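Local coordinates for protein eEF1A lysine and N-terminal methyltransferase (Homo sapiens, PDB 5WCJ) that methylates translation elongation factor 1-alpha at its N-terminal glycine through the C-terminal Rossmann-like domain, the part in this structure, and at a lysine through the enzyme's N-terminal part, at residues I98-G110 and A140-I153. Residues are numbered along the deposited sequence; the frame is centred on the assembly and turned at random.
Sequences IADGLDYIASLAG and AFVEQSFLQKVKSI. With SAH (S-adenosyl-L-homocysteine), chain F.
One methyl group of Leu102 sits in the corner formed by two phenylalanine rings: CD2 lies 3.8 Å from the centroid of the Phe141 ring and 3.6 Å from that of Phe146, over the centre of a face each time, giving two CH-pi contacts. Its other methyl, CD1, rests on Ala140 CB. Phe146 swings its ring toward helix 101-109 because chi1 is near trans (-175°), and its CZ also meets Ile105 CG2 at 3.7 Å.

The Phe141 ring is shared with the cofactor product, S-adenosyl-L-homocysteine, whose N6 sits at the ring edge, in plane, 3.5 Å from CZ. N6 of the ligand donates to Asp100 OD1 (2.9 Å), and Gly101 N gives an almost straight bond, 178°, to adenine N1. Asp100 OD1 also caps helix 101-109 by accepting from Leu102 N, so one oxygen ties adenine recognition to the helix start.

Farther along, Ala109 CB packs against Lys149 CB and lies 3.4 Å from Ser152 OG, a hydroxyl turned back to donate to Lys149 O. Ile153 CD1 touches both Ile105 CG2 and Leu108 CD1.

The helices cross at 56°, side by side on one face of the Rossmann-like sheet; Ile105, Leu108 and Val150 rest on strand 118-123, while Leu147 reaches strand 158-164 and helix 169-182.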
loop_
_atom_site.group_PDB
_atom_site.type_symbol
_atom_site.label_atom_id
_atom_site.label_comp_id
_atom_site.label_asym_id
_atom_site.label_seq_id
_atom_site.Cartn_x
_atom_site.Cartn_y
_atom_site.Cartn_z
ATOM N N ILE A 98 -11.423 5.565 10.285
ATOM C CA ILE A 98 -11.992 6.696 9.579
ATOM C C ILE A 98 -11.233 7.931 10.046
ATOM O O ILE A 98 -11.383 8.347 11.181
ATOM C CB ILE A 98 -13.514 6.837 9.789
ATOM C CG1 ILE A 98 -14.238 5.572 9.296
ATOM C CG2 ILE A 98 -14.050 8.048 9.027
ATOM C CD1 ILE A 98 -13.992 5.231 7.821
ATOM N N ALA A 99 -10.406 8.465 9.150
ATOM C CA ALA A 99 -9.479 9.553 9.448
ATOM C C ALA A 99 -8.853 10.051 8.157
ATOM O O ALA A 99 -8.809 9.334 7.126
ATOM C CB ALA A 99 -8.397 9.087 10.415
ATOM N N ASP A 100 -8.377 11.290 8.194
ATOM C CA ASP A 100 -7.494 11.805 7.156
ATOM C C ASP A 100 -6.189 11.045 7.331
ATOM O O ASP A 100 -5.652 10.997 8.430
ATOM C CB ASP A 100 -7.285 13.307 7.399
ATOM C CG ASP A 100 -6.496 14.001 6.311
ATOM O OD1 ASP A 100 -5.689 13.380 5.545
ATOM O OD2 ASP A 100 -6.664 15.244 6.245
ATOM N N GLY A 101 -5.673 10.424 6.272
ATOM C CA GLY A 101 -4.380 9.713 6.363
ATOM C C GLY A 101 -3.211 10.585 6.877
ATOM O O GLY A 101 -2.303 10.082 7.507
ATOM N N LEU A 102 -3.237 11.875 6.575
ATOM C CA LEU A 102 -2.199 12.812 7.063
ATOM C C LEU A 102 -2.178 12.874 8.590
ATOM O O LEU A 102 -1.132 12.623 9.222
ATOM C CB LEU A 102 -2.404 14.184 6.463
ATOM C CG LEU A 102 -2.200 14.289 4.966
ATOM C CD1 LEU A 102 -2.882 15.530 4.483
ATOM C CD2 LEU A 102 -0.735 14.206 4.547
ATOM N N ASP A 103 -3.367 13.053 9.167
ATOM C CA ASP A 103 -3.532 13.075 10.629
ATOM C C ASP A 103 -3.173 11.740 11.240
ATOM O O ASP A 103 -2.459 11.676 12.230
ATOM C CB ASP A 103 -4.979 13.424 11.020
ATOM C CG ASP A 103 -5.417 14.794 10.548
ATOM O OD1 ASP A 103 -4.580 15.727 10.504
ATOM O OD2 ASP A 103 -6.632 14.956 10.228
ATOM N N TYR A 104 -3.627 10.645 10.608
ATOM C CA TYR A 104 -3.393 9.326 11.134
ATOM C C TYR A 104 -1.921 8.960 11.157
ATOM O O TYR A 104 -1.411 8.459 12.166
ATOM C CB TYR A 104 -4.167 8.283 10.289
ATOM C CG TYR A 104 -4.211 6.936 10.939
ATOM C CD1 TYR A 104 -5.164 6.669 11.925
ATOM C CD2 TYR A 104 -3.318 5.936 10.594
ATOM C CE1 TYR A 104 -5.215 5.447 12.547
ATOM C CE2 TYR A 104 -3.365 4.688 11.222
ATOM C CZ TYR A 104 -4.329 4.470 12.189
ATOM O OH TYR A 104 -4.434 3.276 12.827
ATOM N N ILE A 105 -1.216 9.209 10.052
ATOM C CA ILE A 105 0.222 8.894 10.018
ATOM C C ILE A 105 1.012 9.814 10.996
ATOM O O ILE A 105 1.934 9.347 11.661
ATOM C CB ILE A 105 0.750 8.960 8.579
ATOM C CG1 ILE A 105 0.224 7.725 7.822
ATOM C CG2 ILE A 105 2.264 9.042 8.521
ATOM C CD1 ILE A 105 0.416 7.787 6.320
ATOM N N ALA A 106 0.634 11.077 11.073
ATOM C CA ALA A 106 1.279 12.014 12.039
ATOM C C ALA A 106 1.148 11.478 13.470
ATOM O O ALA A 106 2.154 11.399 14.171
ATOM C CB ALA A 106 0.737 13.428 11.901
ATOM N N SER A 107 -0.030 10.986 13.848
ATOM C CA SER A 107 -0.239 10.388 15.195
ATOM C C SER A 107 0.581 9.147 15.408
ATOM O O SER A 107 1.226 9.012 16.444
ATOM C CB SER A 107 -1.707 10.045 15.454
ATOM O OG SER A 107 -2.482 11.220 15.378
ATOM N N LEU A 108 0.583 8.240 14.423
ATOM C CA LEU A 108 1.379 7.026 14.522
ATOM C C LEU A 108 2.861 7.313 14.652
ATOM O O LEU A 108 3.531 6.670 15.442
ATOM C CB LEU A 108 1.200 6.121 13.298
ATOM C CG LEU A 108 -0.151 5.459 13.058
ATOM C CD1 LEU A 108 -0.036 4.581 11.805
ATOM C CD2 LEU A 108 -0.603 4.682 14.289
ATOM N N ALA A 109 3.368 8.251 13.854
ATOM C CA ALA A 109 4.781 8.609 13.875
ATOM C C ALA A 109 5.200 9.252 15.205
ATOM O O ALA A 109 6.339 9.113 15.605
ATOM C CB ALA A 109 5.112 9.536 12.721
ATOM N N GLY A 110 4.272 9.925 15.883
ATOM C CA GLY A 110 4.506 10.461 17.227
ATOM C C GLY A 110 4.361 9.463 18.380
ATOM O O GLY A 110 4.449 9.864 19.537
ATOM N N ALA A 140 0.124 17.304 0.011
ATOM C CA ALA A 140 0.647 17.174 1.372
ATOM C C ALA A 140 1.211 15.785 1.671
ATOM O O ALA A 140 2.105 15.664 2.494
ATOM C CB ALA A 140 -0.409 17.548 2.404
ATOM N N PHE A 141 0.694 14.747 0.993
ATOM C CA PHE A 141 1.128 13.367 1.229
ATOM C C PHE A 141 2.535 13.118 0.706
ATOM O O PHE A 141 3.148 12.129 1.083
ATOM C CB PHE A 141 0.176 12.346 0.557
ATOM C CG PHE A 141 -1.092 12.105 1.308
ATOM C CD1 PHE A 141 -2.205 12.879 1.084
ATOM C CD2 PHE A 141 -1.154 11.101 2.266
ATOM C CE1 PHE A 141 -3.393 12.641 1.772
ATOM C CE2 PHE A 141 -2.321 10.848 2.971
ATOM C CZ PHE A 141 -3.458 11.615 2.722
ATOM N N VAL A 142 3.029 13.986 -0.182
ATOM C CA VAL A 142 4.388 13.842 -0.749
ATOM C C VAL A 142 5.347 15.023 -0.447
ATOM O O VAL A 142 6.429 15.134 -1.012
ATOM C CB VAL A 142 4.306 13.534 -2.244
ATOM C CG1 VAL A 142 3.637 12.175 -2.453
ATOM C CG2 VAL A 142 3.563 14.605 -3.034
ATOM N N GLU A 143 4.944 15.867 0.484
ATOM C CA GLU A 143 5.769 16.944 0.981
ATOM C C GLU A 143 6.818 16.353 1.916
ATOM O O GLU A 143 6.581 15.392 2.660
ATOM C CB GLU A 143 4.847 17.955 1.667
ATOM C CG GLU A 143 5.511 19.201 2.227
ATOM C CD GLU A 143 6.022 19.001 3.621
ATOM O OE1 GLU A 143 5.423 18.196 4.365
ATOM O OE2 GLU A 143 7.056 19.628 3.982
ATOM N N GLN A 144 8.032 16.877 1.832
ATOM C CA GLN A 144 9.161 16.216 2.482
ATOM C C GLN A 144 9.050 16.040 3.991
ATOM O O GLN A 144 9.449 15.002 4.484
ATOM C CB GLN A 144 10.501 16.891 2.099
ATOM C CG GLN A 144 11.000 16.471 0.713
ATOM C CD GLN A 144 12.428 16.919 0.455
ATOM O OE1 GLN A 144 13.345 16.559 1.197
ATOM N NE2 GLN A 144 12.621 17.705 -0.596
ATOM N N SER A 145 8.512 17.011 4.733
ATOM C CA SER A 145 8.361 16.826 6.187
ATOM C C SER A 145 7.353 15.708 6.531
ATOM O O SER A 145 7.582 14.955 7.467
ATOM C CB SER A 145 8.017 18.134 6.915
ATOM O OG SER A 145 6.744 18.630 6.540
ATOM N N PHE A 146 6.277 15.587 5.753
ATOM C CA PHE A 146 5.362 14.426 5.918
ATOM C C PHE A 146 6.023 13.096 5.518
ATOM O O PHE A 146 5.872 12.097 6.206
ATOM C CB PHE A 146 4.048 14.647 5.161
ATOM C CG PHE A 146 3.059 13.563 5.406
ATOM C CD1 PHE A 146 2.415 13.446 6.626
ATOM C CD2 PHE A 146 2.864 12.589 4.443
ATOM C CE1 PHE A 146 1.536 12.392 6.878
ATOM C CE2 PHE A 146 1.995 11.528 4.684
ATOM C CZ PHE A 146 1.340 11.428 5.893
ATOM N N LEU A 147 6.788 13.099 4.443
ATOM C CA LEU A 147 7.504 11.896 3.985
ATOM C C LEU A 147 8.471 11.361 5.023
ATOM O O LEU A 147 8.651 10.146 5.123
ATOM C CB LEU A 147 8.218 12.134 2.643
ATOM C CG LEU A 147 7.343 12.263 1.387
ATOM C CD1 LEU A 147 8.181 12.545 0.153
ATOM C CD2 LEU A 147 6.489 11.031 1.171
ATOM N N GLN A 148 9.055 12.255 5.828
ATOM C CA GLN A 148 9.846 11.827 6.992
ATOM C C GLN A 148 9.020 11.055 8.033
ATOM O O GLN A 148 9.520 10.110 8.657
ATOM C CB GLN A 148 10.544 13.035 7.656
ATOM C CG GLN A 148 11.629 13.707 6.798
ATOM C CD GLN A 148 12.869 12.844 6.560
ATOM O OE1 GLN A 148 13.143 11.910 7.296
ATOM N NE2 GLN A 148 13.624 13.172 5.522
ATOM N N LYS A 149 7.758 11.434 8.221
ATOM C CA LYS A 149 6.856 10.699 9.125
ATOM C C LYS A 149 6.574 9.310 8.566
ATOM O O LYS A 149 6.552 8.340 9.326
ATOM C CB LYS A 149 5.534 11.439 9.350
ATOM C CG LYS A 149 5.702 12.840 9.924
ATOM C CD LYS A 149 6.552 12.823 11.188
ATOM C CE LYS A 149 6.468 14.161 11.916
ATOM N NZ LYS A 149 7.527 14.218 12.961
ATOM N N VAL A 150 6.396 9.224 7.242
ATOM C CA VAL A 150 6.169 7.926 6.570
ATOM C C VAL A 150 7.400 7.030 6.757
ATOM O O VAL A 150 7.300 5.866 7.149
ATOM C CB VAL A 150 5.830 8.102 5.076
ATOM C CG1 VAL A 150 5.709 6.766 4.364
ATOM C CG2 VAL A 150 4.544 8.921 4.897
ATOM N N LYS A 151 8.567 7.576 6.493
ATOM C CA LYS A 151 9.794 6.817 6.671
ATOM C C LYS A 151 9.925 6.286 8.089
ATOM O O LYS A 151 10.387 5.162 8.288
ATOM C CB LYS A 151 11.001 7.696 6.308
ATOM C CG LYS A 151 12.366 7.068 6.612
ATOM C CD LYS A 151 13.497 8.050 6.338
ATOM C CE LYS A 151 14.761 7.633 7.080
ATOM N NZ LYS A 151 15.952 8.385 6.582
ATOM N N SER A 152 9.516 7.083 9.074
ATOM C CA SER A 152 9.674 6.704 10.480
ATOM C C SER A 152 8.796 5.502 10.892
ATOM O O SER A 152 9.110 4.849 11.884
ATOM C CB SER A 152 9.471 7.915 11.425
ATOM O OG SER A 152 8.102 8.183 11.667
ATOM N N ILE A 153 7.728 5.195 10.133
ATOM C CA ILE A 153 6.884 4.049 10.421
ATOM C C ILE A 153 7.025 2.901 9.448
ATOM O O ILE A 153 6.190 1.995 9.450
ATOM C CB ILE A 153 5.394 4.427 10.607
ATOM C CG1 ILE A 153 4.792 5.145 9.381
ATOM C CG2 ILE A 153 5.244 5.266 11.878
ATOM C CD1 ILE A 153 3.273 5.130 9.376
HETATM C CG SAH F . -9.090 4.665 -4.626
HETATM S SD SAH F . -10.376 5.909 -4.319
HETATM C "C5'" SAH F . -9.518 7.169 -3.341
HETATM C "C4'" SAH F . -9.874 6.971 -1.881
HETATM O "O4'" SAH F . -9.088 7.892 -1.086
HETATM C "C3'" SAH F . -11.351 7.275 -1.565
HETATM O "O3'" SAH F . -11.898 6.235 -0.762
HETATM C "C2'" SAH F . -11.269 8.593 -0.786
HETATM O "O2'" SAH F . -12.286 8.812 0.186
HETATM C "C1'" SAH F . -9.939 8.385 -0.077
HETATM N N9 SAH F . -9.324 9.594 0.465
HETATM C C8 SAH F . -9.291 10.840 -0.109
HETATM N N7 SAH F . -8.598 11.722 0.570
HETATM C C5 SAH F . -8.142 11.008 1.665
HETATM C C6 SAH F . -7.333 11.361 2.757
HETATM N N6 SAH F . -6.799 12.599 2.928
HETATM N N1 SAH F . -7.079 10.413 3.682
HETATM C C2 SAH F . -7.609 9.189 3.524
HETATM N N3 SAH F . -8.370 8.732 2.524
HETATM C C4 SAH F . -8.596 9.695 1.618
#